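Local coordinates for malonyl-CoA-[acyl-carrier-protein] transacylase (Coxiella burnetii, PDB 3TQE) that probably transfers the malonyl group from malonyl-CoA to holo-acyl carrier protein, the step that supplies malonyl units for fatty acid synthesis, at residues A[39-42]-A[46-49]; A[82-87]-A[305-310]; A[122-127]-A[217-222]; A[267-272]-A[291-296]. All coordinates share one frame; numbering follows the deposited sequence.

Overall arrangement
Most of the contacts involve a helix end or turn of the helix-rich α/β body built on a four-stranded parallel sheet. None is fully buried: contacts 1, 2 and 4 are partly buried and contact 3 lies at the surface. Contact 1 packs on helices 63-83 and 111-128. Contact 2 uses the C-terminal end of the first of these, and contact 3 belongs to the second. Strand 297-300 runs from the turn of contact 4 to the helix of contact 2. The chemistry differs. A serine oxygen ties two helices in contact 1, contact 2 is wholly apolar, contact 3 is a tyrosine-carboxylate bond, and contact 4 pairs two acids.

Contact 1. Residues A[39-42]-A[46-49]; sequences QASS and YDLW
Ser41 turns OG away from its carbonyl carbon and beside its own backbone N (chi1 -66°), which brings the hydroxyl to the start of the next helix. Leu48 places CG opposite its backbone N (chi1 -177°). Its chain then runs on toward Ala40. The central bond is Leu48 N to Ser41 OG at 2.8 Å. It is fairly straight, with an angle of 161° at the hydrogen. Ser41 OG also bonds to Phe37 O, one turn back in its own helix. A water donates to Ser41 OG, at 2.7 Å, and to Asp47 OD1 at 2.8 Å. Three bonds thus hold the hydroxyl: it gives one to Phe37 O and takes two, from Leu48 N and the water. Packing is close here: Ser41 CB lies 3.0 Å from Tyr46 O. Asp47 is the N-cap of the second helix, and its OD1 caps Ala50 N. Ser41 thus takes the N-H of the first helical residue, while Asp47 takes one further on. Beside this polar set, Ala40 CB meets Leu48 CD2 at 3.8 Å. The contact is a short connection between two consecutive helices: Ser41, in the last turn of helix 31-44, meets the start of helix 48-54. Ala40 and Leu48 both rest on Thr72 of helix 63-83, where Tyr46 also touches Pro68. Ala40 reaches Phe111 and Val115 of helix 111-128 as well.

Contact 2. Residues A[82-87]-A[305-310]; sequences EALGGP and ELILTA
Leu84 meets Ile307 and Leu308 without any aromatic ring or other flat side chain. The flat group involved is a backbone peptide, whose Leu84 O lies 3.9 Å from Leu308 CD2. The setting is a Schellman motif at the end of helix 63-83. Gly85 has positive phi and is its C-prime residue. Gly85 N bonds to Glu82 O, and Gly86 N bonds to Trp81 O. At these backbone angles a CB on Gly85 would press against the carbonyl O of Leu84, which explains the glycine. Leu84 is the first residue to leave the helix, and its CB points toward helix 304-313. Its side chain crosses those of Ile307 and Leu308 at about a right angle. Ile307 has CG2 opposite its backbone N, with CG1 at chi1 -70°. Ile307 CG2 thereby faces Leu84 and touches Leu84 CB, at 4.0 Å, and Leu84 CD1. The CD1 methyl of Ile307 also comes to 4.0 Å from Leu84 CD1. Leu308 lies at the more exposed margin and sends CD2 to Leu84. Ile307 also packs on Cys80 and Trp81, so it covers the last turns of helix 63-83. The interaction is apolar and joins helix 304-313, the last helix of the chain, to the end of a long helix. Its closest approach is Leu84 CD1 to Ile307 CG2, at 3.6 Å.

Contact 3. Residues A[122-127]-A[217-222]; sequences GQYMQE and AQDIAK
Tyr124 and Asp219 stand on two well-separated helical stretches, whose nearest CA atoms, those of Tyr124 and Ala217, are 10.8 Å apart. The two side chains span the gap, approaching from opposite directions. Tyr124 OH donates to Asp219 OD2 at 2.5 Å, a very short bond. The oxygen comes in at the edge of the ring, in its plane, and lies 3.0 Å from Tyr124 CE2. Ring and carboxylate are nearly coplanar, 16° apart. Asp219 sets CG opposite its carbonyl carbon (chi1 -65°), aiming the carboxylate at the tyrosine. Its other oxygen, Asp219 OD1, takes a bond from a water at 2.5 Å. The same water gives a weak bond to Tyr124 OH. Lys120 forms a long, weak ion pair with Asp219 OD1. The tyrosine also packs on Ala212, Arg215 and Leu216 of the partner helix, and Glu127 adds a salt bridge to Arg215. The result is a surface tie between helices 111-128 and 210-220, in the large α/β part, with the strand order 2-1-3-4 of the FabD/lysophospholipase-like fold. Helix 111-128 also carries Arg121, which lines a bound-glycine pocket.

Contact 4. Residues A[267-272]-A[291-296]; sequences YIEEQG and RIDRQS
Glu269 and Asp293 bring their carboxylates together obliquely, with the two planes 63° apart. The Asp293 side belongs to an Asx turn within a type I turn, Asp293 to Ser296, which links helix 284-292 to strand 297-300. The Glu269 side belongs to the last part of helix 261-270, which ends in a Schellman motif at Gly272. Glu269 OE2 and Asp293 OD2 are 2.6 Å apart. Two acid oxygens this close suggest that one group probably holds a proton. The other oxygen, Glu269 OE1, lies 3.2 Å from Asp293 CB, so the glutamate end lies across the aspartate side chain. The Glu269 chain is extended beyond CG and reaches from helix 261-270 to the turn after helix 284-292. With CG opposite its backbone N (chi1 176°), Asp293 turns OD1 to Gln295 N and OD2 to Glu269. The bond from Gln295 N to Asp293 OD1 is 2.8 Å and comes from above the carboxylate plane. Lys274 bonds to Glu269 O and touches Asp293. Glu269 and Ser296 both rest on Phe276 of the parallel sheet. Asp293 O accepts from two donors: Ser296 N, and Ser296 OG at 2.7 Å. Ser296 CB in turn lies 3.5 Å from Glu269 OE2.

Contact 1. Residues A[39-42]-A[46-49]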
loop_
_atom_site.group_PDB
_atom_site.type_symbol
_atom_site.label_atom_id
_atom_site.label_comp_id
_atom_site.label_asym_id
_atom_site.label_seq_id
_atom_site.Cartn_x
_atom_site.Cartn_y
_atom_site.Cartn_z
ATOM N N GLN A 39 -13.945 -11.430 -11.082
ATOM C CA GLN A 39 -14.646 -10.170 -10.901
ATOM C C GLN A 39 -13.778 -9.025 -11.388
ATOM O O GLN A 39 -14.250 -8.141 -12.093
ATOM C CB GLN A 39 -15.001 -9.975 -9.438
ATOM C CG GLN A 39 -16.117 -10.901 -9.012
ATOM C CD GLN A 39 -16.334 -10.942 -7.543
ATOM O OE1 GLN A 39 -15.693 -10.229 -6.797
ATOM N NE2 GLN A 39 -17.275 -11.763 -7.110
ATOM N N ALA A 40 -12.527 -9.009 -10.979
ATOM C CA ALA A 40 -11.635 -7.967 -11.425
ATOM C C ALA A 40 -11.466 -7.968 -12.933
ATOM O O ALA A 40 -11.474 -6.922 -13.560
ATOM C CB ALA A 40 -10.303 -8.082 -10.741
ATOM N N SER A 41 -11.320 -9.150 -13.506
ATOM C CA SER A 41 -11.132 -9.288 -14.936
ATOM C C SER A 41 -12.332 -8.801 -15.705
ATOM O O SER A 41 -12.163 -8.235 -16.778
ATOM C CB SER A 41 -10.852 -10.743 -15.285
ATOM O OG SER A 41 -9.616 -11.134 -14.732
ATOM N N SER A 42 -13.524 -9.015 -15.177
ATOM C CA SER A 42 -14.705 -8.505 -15.834
ATOM C C SER A 42 -14.700 -6.980 -15.841
ATOM O O SER A 42 -15.089 -6.348 -16.832
ATOM C CB SER A 42 -15.953 -9.083 -15.198
ATOM O OG SER A 42 -16.009 -10.466 -15.495
ATOM N N TYR A 46 -9.643 -7.785 -19.280
ATOM C CA TYR A 46 -8.620 -8.763 -19.616
ATOM C C TYR A 46 -8.493 -9.706 -18.426
ATOM O O TYR A 46 -9.028 -9.432 -17.343
ATOM C CB TYR A 46 -7.268 -8.128 -19.941
ATOM C CG TYR A 46 -6.637 -7.378 -18.794
ATOM C CD1 TYR A 46 -5.804 -8.027 -17.904
ATOM C CD2 TYR A 46 -6.894 -6.033 -18.578
ATOM C CE1 TYR A 46 -5.248 -7.379 -16.828
ATOM C CE2 TYR A 46 -6.304 -5.364 -17.529
ATOM C CZ TYR A 46 -5.484 -6.055 -16.650
ATOM O OH TYR A 46 -4.938 -5.403 -15.606
ATOM N N ASP A 47 -7.809 -10.820 -18.643
ATOM C CA ASP A 47 -7.702 -11.876 -17.648
ATOM C C ASP A 47 -6.575 -11.543 -16.708
ATOM O O ASP A 47 -5.391 -11.745 -16.985
ATOM C CB ASP A 47 -7.470 -13.208 -18.347
ATOM C CG ASP A 47 -7.461 -14.373 -17.403
ATOM O OD1 ASP A 47 -7.299 -14.188 -16.177
ATOM O OD2 ASP A 47 -7.591 -15.496 -17.920
ATOM N N LEU A 48 -6.943 -10.970 -15.576
ATOM C CA LEU A 48 -5.962 -10.526 -14.622
ATOM C C LEU A 48 -5.203 -11.686 -13.998
ATOM O O LEU A 48 -4.016 -11.578 -13.740
ATOM C CB LEU A 48 -6.640 -9.710 -13.552
ATOM C CG LEU A 48 -5.722 -9.110 -12.497
ATOM C CD1 LEU A 48 -4.657 -8.172 -13.075
ATOM C CD2 LEU A 48 -6.601 -8.368 -11.463
ATOM N N TRP A 49 -5.891 -12.781 -13.738
ATOM C CA TRP A 49 -5.194 -13.928 -13.160
ATOM C C TRP A 49 -4.096 -14.437 -14.091
ATOM O O TRP A 49 -2.983 -14.679 -13.672
ATOM C CB TRP A 49 -6.181 -15.023 -12.867
ATOM C CG TRP A 49 -5.594 -16.221 -12.231
ATOM C CD1 TRP A 49 -5.447 -17.437 -12.800
ATOM C CD2 TRP A 49 -5.116 -16.340 -10.891
ATOM N NE1 TRP A 49 -4.916 -18.332 -11.890
ATOM C CE2 TRP A 49 -4.697 -17.676 -10.710
ATOM C CE3 TRP A 49 -4.996 -15.452 -9.834
ATOM C CZ2 TRP A 49 -4.157 -18.131 -9.516
ATOM C CZ3 TRP A 49 -4.493 -15.911 -8.635
ATOM C CH2 TRP A 49 -4.074 -17.239 -8.485
HETATM O O HOH W 1 -9.039 -13.735 -14.089
#

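Contact 2. Residues A[82-87]-A[305-310]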
loop_
_atom_site.group_PDB
_atom_site.type_symbol
_atom_site.label_atom_id
_atom_site.label_comp_id
_atom_site.label_asym_id
_atom_site.label_seq_id
_atom_site.Cartn_x
_atom_site.Cartn_y
_atom_site.Cartn_z
ATOM N N GLU A 82 -11.994 -14.368 5.614
ATOM C CA GLU A 82 -13.369 -14.435 6.060
ATOM C C GLU A 82 -13.978 -15.813 5.815
ATOM O O GLU A 82 -14.675 -16.332 6.681
ATOM C CB GLU A 82 -14.187 -13.326 5.425
ATOM C CG GLU A 82 -13.736 -11.967 5.935
ATOM C CD GLU A 82 -14.825 -10.945 5.945
ATOM O OE1 GLU A 82 -15.489 -10.816 4.902
ATOM O OE2 GLU A 82 -15.008 -10.275 7.002
ATOM N N ALA A 83 -13.654 -16.419 4.680
ATOM C CA ALA A 83 -14.188 -17.738 4.317
ATOM C C ALA A 83 -13.743 -18.817 5.256
ATOM O O ALA A 83 -14.473 -19.800 5.470
ATOM C CB ALA A 83 -13.796 -18.096 2.891
ATOM N N LEU A 84 -12.556 -18.653 5.812
ATOM C CA LEU A 84 -11.958 -19.638 6.703
ATOM C C LEU A 84 -12.304 -19.373 8.169
ATOM O O LEU A 84 -11.801 -20.045 9.060
ATOM C CB LEU A 84 -10.462 -19.708 6.486
ATOM C CG LEU A 84 -10.110 -20.384 5.157
ATOM C CD1 LEU A 84 -8.676 -20.053 4.774
ATOM C CD2 LEU A 84 -10.307 -21.890 5.261
ATOM N N GLY A 85 -13.200 -18.424 8.398
ATOM C CA GLY A 85 -13.711 -18.156 9.722
ATOM C C GLY A 85 -13.060 -17.011 10.466
ATOM O O GLY A 85 -13.262 -16.849 11.669
ATOM N N GLY A 86 -12.307 -16.174 9.764
ATOM C CA GLY A 86 -11.602 -15.115 10.413
ATOM C C GLY A 86 -12.531 -13.968 10.798
ATOM O O GLY A 86 -13.402 -13.569 10.037
ATOM N N PRO A 87 -12.319 -13.418 11.976
ATOM C CA PRO A 87 -13.110 -12.313 12.474
ATOM C C PRO A 87 -12.641 -10.988 11.896
ATOM O O PRO A 87 -11.593 -10.920 11.255
ATOM C CB PRO A 87 -12.851 -12.396 13.963
ATOM C CG PRO A 87 -11.506 -12.859 14.083
ATOM C CD PRO A 87 -11.348 -13.876 12.975
ATOM N N GLU A 305 -3.168 -22.752 5.255
ATOM C CA GLU A 305 -2.579 -23.118 6.553
ATOM C C GLU A 305 -2.166 -21.872 7.331
ATOM O O GLU A 305 -2.404 -21.779 8.528
ATOM C CB GLU A 305 -1.368 -24.046 6.376
ATOM C CG GLU A 305 -0.768 -24.610 7.688
ATOM C CD GLU A 305 0.039 -25.951 7.547
ATOM O OE1 GLU A 305 1.003 -26.061 6.712
ATOM O OE2 GLU A 305 -0.274 -26.911 8.320
ATOM N N LEU A 306 -1.578 -20.896 6.651
ATOM C CA LEU A 306 -1.161 -19.678 7.319
ATOM C C LEU A 306 -2.359 -18.906 7.835
ATOM O O LEU A 306 -2.319 -18.371 8.937
ATOM C CB LEU A 306 -0.328 -18.827 6.385
ATOM C CG LEU A 306 1.054 -19.385 6.091
ATOM C CD1 LEU A 306 1.680 -18.586 4.983
ATOM C CD2 LEU A 306 1.952 -19.425 7.294
ATOM N N ILE A 307 -3.425 -18.855 7.055
ATOM C CA ILE A 307 -4.634 -18.169 7.477
ATOM C C ILE A 307 -5.202 -18.844 8.715
ATOM O O ILE A 307 -5.546 -18.186 9.691
ATOM C CB ILE A 307 -5.679 -18.098 6.354
ATOM C CG1 ILE A 307 -5.170 -17.134 5.274
ATOM C CG2 ILE A 307 -7.037 -17.698 6.908
ATOM C CD1 ILE A 307 -5.935 -17.203 3.988
ATOM N N LEU A 308 -5.307 -20.165 8.682
ATOM C CA LEU A 308 -5.863 -20.873 9.827
ATOM C C LEU A 308 -4.992 -20.713 11.054
ATOM O O LEU A 308 -5.511 -20.546 12.143
ATOM C CB LEU A 308 -6.065 -22.342 9.485
ATOM C CG LEU A 308 -7.180 -22.589 8.465
ATOM C CD1 LEU A 308 -7.083 -24.024 7.998
ATOM C CD2 LEU A 308 -8.561 -22.295 8.998
ATOM N N THR A 309 -3.678 -20.706 10.884
ATOM C CA THR A 309 -2.747 -20.462 11.970
ATOM C C THR A 309 -2.955 -19.082 12.591
ATOM O O THR A 309 -2.985 -18.932 13.812
ATOM C CB THR A 309 -1.322 -20.586 11.469
ATOM O OG1 THR A 309 -1.108 -21.957 11.119
ATOM C CG2 THR A 309 -0.299 -20.173 12.500
ATOM N N ALA A 310 -3.103 -18.087 11.729
ATOM C CA ALA A 310 -3.323 -16.720 12.164
ATOM C C ALA A 310 -4.627 -16.607 12.929
ATOM O O ALA A 310 -4.691 -15.915 13.927
ATOM C CB ALA A 310 -3.305 -15.776 10.970
#

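Contact 3. Residues A[122-127]-A[217-222]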
loop_
_atom_site.group_PDB
_atom_site.type_symbol
_atom_site.label_atom_id
_atom_site.label_comp_id
_atom_site.label_asym_id
_atom_site.label_seq_id
_atom_site.Cartn_x
_atom_site.Cartn_y
_atom_site.Cartn_z
ATOM N N GLY A 122 -3.331 4.135 -11.512
ATOM C CA GLY A 122 -2.056 3.752 -12.087
ATOM C C GLY A 122 -1.799 4.450 -13.392
ATOM O O GLY A 122 -0.691 4.954 -13.639
ATOM N N GLN A 123 -2.800 4.464 -14.253
ATOM C CA GLN A 123 -2.651 5.120 -15.557
ATOM C C GLN A 123 -2.308 6.583 -15.383
ATOM O O GLN A 123 -1.363 7.080 -16.007
ATOM C CB GLN A 123 -3.907 4.933 -16.397
ATOM C CG GLN A 123 -4.059 3.484 -16.838
ATOM C CD GLN A 123 -5.348 3.169 -17.532
ATOM O OE1 GLN A 123 -6.321 3.879 -17.382
ATOM N NE2 GLN A 123 -5.363 2.049 -18.291
ATOM N N TYR A 124 -3.032 7.273 -14.527
ATOM C CA TYR A 124 -2.801 8.699 -14.389
ATOM C C TYR A 124 -1.432 8.970 -13.780
ATOM O O TYR A 124 -0.744 9.905 -14.157
ATOM C CB TYR A 124 -3.870 9.344 -13.532
ATOM C CG TYR A 124 -5.268 9.217 -14.020
ATOM C CD1 TYR A 124 -5.566 8.982 -15.333
ATOM C CD2 TYR A 124 -6.311 9.363 -13.151
ATOM C CE1 TYR A 124 -6.895 8.865 -15.759
ATOM C CE2 TYR A 124 -7.611 9.280 -13.574
ATOM C CZ TYR A 124 -7.894 9.043 -14.885
ATOM O OH TYR A 124 -9.207 8.936 -15.282
HETATM N N MSE A 125 -1.059 8.183 -12.780
HETATM C CA MSE A 125 0.235 8.388 -12.138
HETATM C C MSE A 125 1.374 8.163 -13.113
HETATM O O MSE A 125 2.345 8.902 -13.102
HETATM C CB MSE A 125 0.381 7.473 -10.933
HETATM C CG MSE A 125 -0.520 7.889 -9.792
HETATM SE SE MSE A 125 -0.422 6.707 -8.279
HETATM C CE MSE A 125 0.566 5.276 -9.122
ATOM N N GLN A 126 1.227 7.162 -13.959
ATOM C CA GLN A 126 2.236 6.870 -14.957
ATOM C C GLN A 126 2.462 8.041 -15.899
ATOM O O GLN A 126 3.578 8.260 -16.387
ATOM C CB GLN A 126 1.774 5.675 -15.769
ATOM C CG GLN A 126 2.720 5.258 -16.849
ATOM C CD GLN A 126 3.881 4.592 -16.276
ATOM O OE1 GLN A 126 4.995 5.155 -16.189
ATOM N NE2 GLN A 126 3.644 3.382 -15.810
ATOM N N GLU A 127 1.390 8.760 -16.187
ATOM C CA GLU A 127 1.404 9.824 -17.175
ATOM C C GLU A 127 1.802 11.160 -16.610
ATOM O O GLU A 127 2.023 12.115 -17.374
ATOM C CB GLU A 127 0.029 9.914 -17.827
ATOM C CG GLU A 127 -0.294 8.684 -18.616
ATOM C CD GLU A 127 -1.620 8.789 -19.367
ATOM O OE1 GLU A 127 -2.128 9.933 -19.482
ATOM O OE2 GLU A 127 -2.152 7.738 -19.833
ATOM N N ALA A 217 -9.340 12.894 -9.122
ATOM C CA ALA A 217 -10.388 13.522 -8.339
ATOM C C ALA A 217 -11.695 13.494 -9.092
ATOM O O ALA A 217 -12.748 13.367 -8.496
ATOM C CB ALA A 217 -10.003 14.929 -7.976
ATOM N N GLN A 218 -11.618 13.617 -10.400
ATOM C CA GLN A 218 -12.815 13.574 -11.226
ATOM C C GLN A 218 -13.480 12.208 -11.171
ATOM O O GLN A 218 -14.707 12.100 -11.078
ATOM C CB GLN A 218 -12.458 13.962 -12.643
ATOM C CG GLN A 218 -11.926 15.352 -12.765
ATOM C CD GLN A 218 -11.613 15.732 -14.200
ATOM O OE1 GLN A 218 -11.066 14.940 -14.971
ATOM N NE2 GLN A 218 -11.968 16.958 -14.570
ATOM N N ASP A 219 -12.680 11.155 -11.178
ATOM C CA ASP A 219 -13.235 9.808 -11.126
ATOM C C ASP A 219 -13.752 9.469 -9.762
ATOM O O ASP A 219 -14.787 8.830 -9.616
ATOM C CB ASP A 219 -12.186 8.770 -11.520
ATOM C CG ASP A 219 -11.746 8.914 -12.943
ATOM O OD1 ASP A 219 -12.595 8.969 -13.859
ATOM O OD2 ASP A 219 -10.534 8.948 -13.166
ATOM N N ILE A 220 -13.030 9.882 -8.742
ATOM C CA ILE A 220 -13.378 9.560 -7.359
ATOM C C ILE A 220 -14.694 10.243 -6.967
ATOM O O ILE A 220 -15.415 9.766 -6.134
ATOM C CB ILE A 220 -12.191 9.904 -6.405
ATOM C CG1 ILE A 220 -11.129 8.800 -6.530
ATOM C CG2 ILE A 220 -12.619 10.060 -4.960
ATOM C CD1 ILE A 220 -9.886 9.033 -5.739
ATOM N N ALA A 221 -14.979 11.389 -7.559
ATOM C CA ALA A 221 -16.221 12.084 -7.258
ATOM C C ALA A 221 -17.424 11.278 -7.705
ATOM O O ALA A 221 -18.508 11.462 -7.173
ATOM C CB ALA A 221 -16.233 13.467 -7.922
ATOM N N LYS A 222 -17.231 10.381 -8.668
ATOM C CA LYS A 222 -18.346 9.653 -9.277
ATOM C C LYS A 222 -18.580 8.310 -8.630
ATOM O O LYS A 222 -19.583 7.672 -8.880
ATOM C CB LYS A 222 -18.088 9.439 -10.766
ATOM C CG LYS A 222 -18.073 10.706 -11.599
ATOM C CD LYS A 222 -17.695 10.396 -13.034
ATOM C CE LYS A 222 -17.336 11.646 -13.815
ATOM N NZ LYS A 222 -18.542 12.370 -14.309
HETATM O O HOH W 2 -12.312 8.300 -16.222
#

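Contact 4. Residues A[267-272]-A[291-296]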
loop_
_atom_site.group_PDB
_atom_site.type_symbol
_atom_site.label_atom_id
_atom_site.label_comp_id
_atom_site.label_asym_id
_atom_site.label_seq_id
_atom_site.Cartn_x
_atom_site.Cartn_y
_atom_site.Cartn_z
ATOM N N TYR A 267 0.392 4.594 15.837
ATOM C CA TYR A 267 -0.977 4.893 16.260
ATOM C C TYR A 267 -1.662 3.606 16.641
ATOM O O TYR A 267 -2.315 3.523 17.679
ATOM C CB TYR A 267 -1.751 5.587 15.145
ATOM C CG TYR A 267 -3.174 5.981 15.430
ATOM C CD1 TYR A 267 -3.506 7.325 15.614
ATOM C CD2 TYR A 267 -4.190 5.059 15.449
ATOM C CE1 TYR A 267 -4.806 7.726 15.852
ATOM C CE2 TYR A 267 -5.520 5.460 15.725
ATOM C CZ TYR A 267 -5.808 6.787 15.924
ATOM O OH TYR A 267 -7.095 7.228 16.148
ATOM N N ILE A 268 -1.498 2.581 15.820
ATOM C CA ILE A 268 -2.180 1.311 16.041
ATOM C C ILE A 268 -1.636 0.665 17.326
ATOM O O ILE A 268 -2.392 0.187 18.170
ATOM C CB ILE A 268 -2.031 0.395 14.826
ATOM C CG1 ILE A 268 -2.845 0.977 13.671
ATOM C CG2 ILE A 268 -2.441 -1.027 15.146
ATOM C CD1 ILE A 268 -2.574 0.359 12.298
ATOM N N GLU A 269 -0.334 0.713 17.507
ATOM C CA GLU A 269 0.288 0.139 18.688
ATOM C C GLU A 269 -0.082 0.892 19.937
ATOM O O GLU A 269 -0.290 0.264 20.976
ATOM C CB GLU A 269 1.776 0.073 18.504
ATOM C CG GLU A 269 2.147 -0.948 17.489
ATOM C CD GLU A 269 3.517 -1.484 17.688
ATOM O OE1 GLU A 269 4.436 -0.658 17.845
ATOM O OE2 GLU A 269 3.668 -2.722 17.671
ATOM N N GLU A 270 -0.257 2.203 19.822
ATOM C CA GLU A 270 -0.699 2.996 20.973
ATOM C C GLU A 270 -2.109 2.646 21.422
ATOM O O GLU A 270 -2.480 2.911 22.576
ATOM C CB GLU A 270 -0.639 4.481 20.664
ATOM C CG GLU A 270 0.745 5.032 20.695
ATOM C CD GLU A 270 0.821 6.462 20.179
ATOM O OE1 GLU A 270 -0.253 7.085 19.931
ATOM O OE2 GLU A 270 1.955 6.967 20.014
ATOM N N GLN A 271 -2.898 2.078 20.517
ATOM C CA GLN A 271 -4.217 1.579 20.817
ATOM C C GLN A 271 -4.201 0.165 21.401
ATOM O O GLN A 271 -5.267 -0.412 21.708
ATOM C CB GLN A 271 -5.098 1.669 19.571
ATOM C CG GLN A 271 -5.332 3.138 19.126
ATOM C CD GLN A 271 -5.994 3.976 20.204
ATOM O OE1 GLN A 271 -6.928 3.523 20.817
ATOM N NE2 GLN A 271 -5.539 5.219 20.403
ATOM N N GLY A 272 -3.018 -0.369 21.643
ATOM C CA GLY A 272 -2.883 -1.680 22.250
ATOM C C GLY A 272 -2.842 -2.835 21.277
ATOM O O GLY A 272 -2.827 -3.991 21.670
ATOM N N ARG A 291 10.618 -3.575 12.181
ATOM C CA ARG A 291 11.635 -2.564 12.425
ATOM C C ARG A 291 11.110 -1.449 13.312
ATOM O O ARG A 291 11.833 -0.960 14.185
ATOM C CB ARG A 291 12.205 -2.034 11.114
ATOM C CG ARG A 291 13.011 -3.078 10.379
ATOM C CD ARG A 291 13.850 -2.480 9.270
ATOM N NE ARG A 291 14.903 -3.398 8.850
ATOM C CZ ARG A 291 14.944 -4.002 7.670
ATOM N NH1 ARG A 291 13.995 -3.778 6.776
ATOM N NH2 ARG A 291 15.947 -4.823 7.377
ATOM N N ILE A 292 9.840 -1.073 13.129
ATOM C CA ILE A 292 9.188 -0.069 13.950
ATOM C C ILE A 292 9.064 -0.570 15.383
ATOM O O ILE A 292 9.333 0.182 16.344
ATOM C CB ILE A 292 7.804 0.309 13.369
ATOM C CG1 ILE A 292 7.994 1.012 12.033
ATOM C CG2 ILE A 292 7.031 1.256 14.301
ATOM C CD1 ILE A 292 6.733 1.047 11.162
ATOM N N ASP A 293 8.685 -1.837 15.528
ATOM C CA ASP A 293 8.553 -2.460 16.854
ATOM C C ASP A 293 8.907 -3.931 16.814
ATOM O O ASP A 293 8.132 -4.751 16.337
ATOM C CB ASP A 293 7.137 -2.298 17.383
ATOM C CG ASP A 293 6.927 -3.014 18.733
ATOM O OD1 ASP A 293 7.924 -3.418 19.372
ATOM O OD2 ASP A 293 5.759 -3.216 19.126
ATOM N N ARG A 294 10.063 -4.284 17.367
ATOM C CA ARG A 294 10.535 -5.661 17.308
ATOM C C ARG A 294 9.630 -6.621 18.091
ATOM O O ARG A 294 9.665 -7.829 17.865
ATOM C CB ARG A 294 11.981 -5.750 17.823
ATOM C CG ARG A 294 12.706 -7.049 17.483
ATOM C CD ARG A 294 12.849 -7.283 15.977
ATOM N NE ARG A 294 13.470 -6.152 15.271
ATOM C CZ ARG A 294 13.820 -6.163 13.982
ATOM N NH1 ARG A 294 13.624 -7.242 13.228
ATOM N NH2 ARG A 294 14.385 -5.086 13.444
ATOM N N GLN A 295 8.814 -6.087 18.993
ATOM C CA GLN A 295 7.900 -6.910 19.769
ATOM C C GLN A 295 6.549 -7.138 19.086
ATOM O O GLN A 295 5.728 -7.923 19.558
ATOM C CB GLN A 295 7.688 -6.293 21.158
ATOM C CG GLN A 295 8.988 -6.141 21.966
ATOM C CD GLN A 295 9.812 -7.421 22.013
ATOM O OE1 GLN A 295 11.034 -7.401 21.803
ATOM N NE2 GLN A 295 9.150 -8.544 22.280
ATOM N N SER A 296 6.306 -6.464 17.970
ATOM C CA SER A 296 5.076 -6.718 17.240
ATOM C C SER A 296 5.124 -8.100 16.619
ATOM O O SER A 296 6.177 -8.710 16.479
ATOM C CB SER A 296 4.892 -5.676 16.150
ATOM O OG SER A 296 5.914 -5.780 15.190
#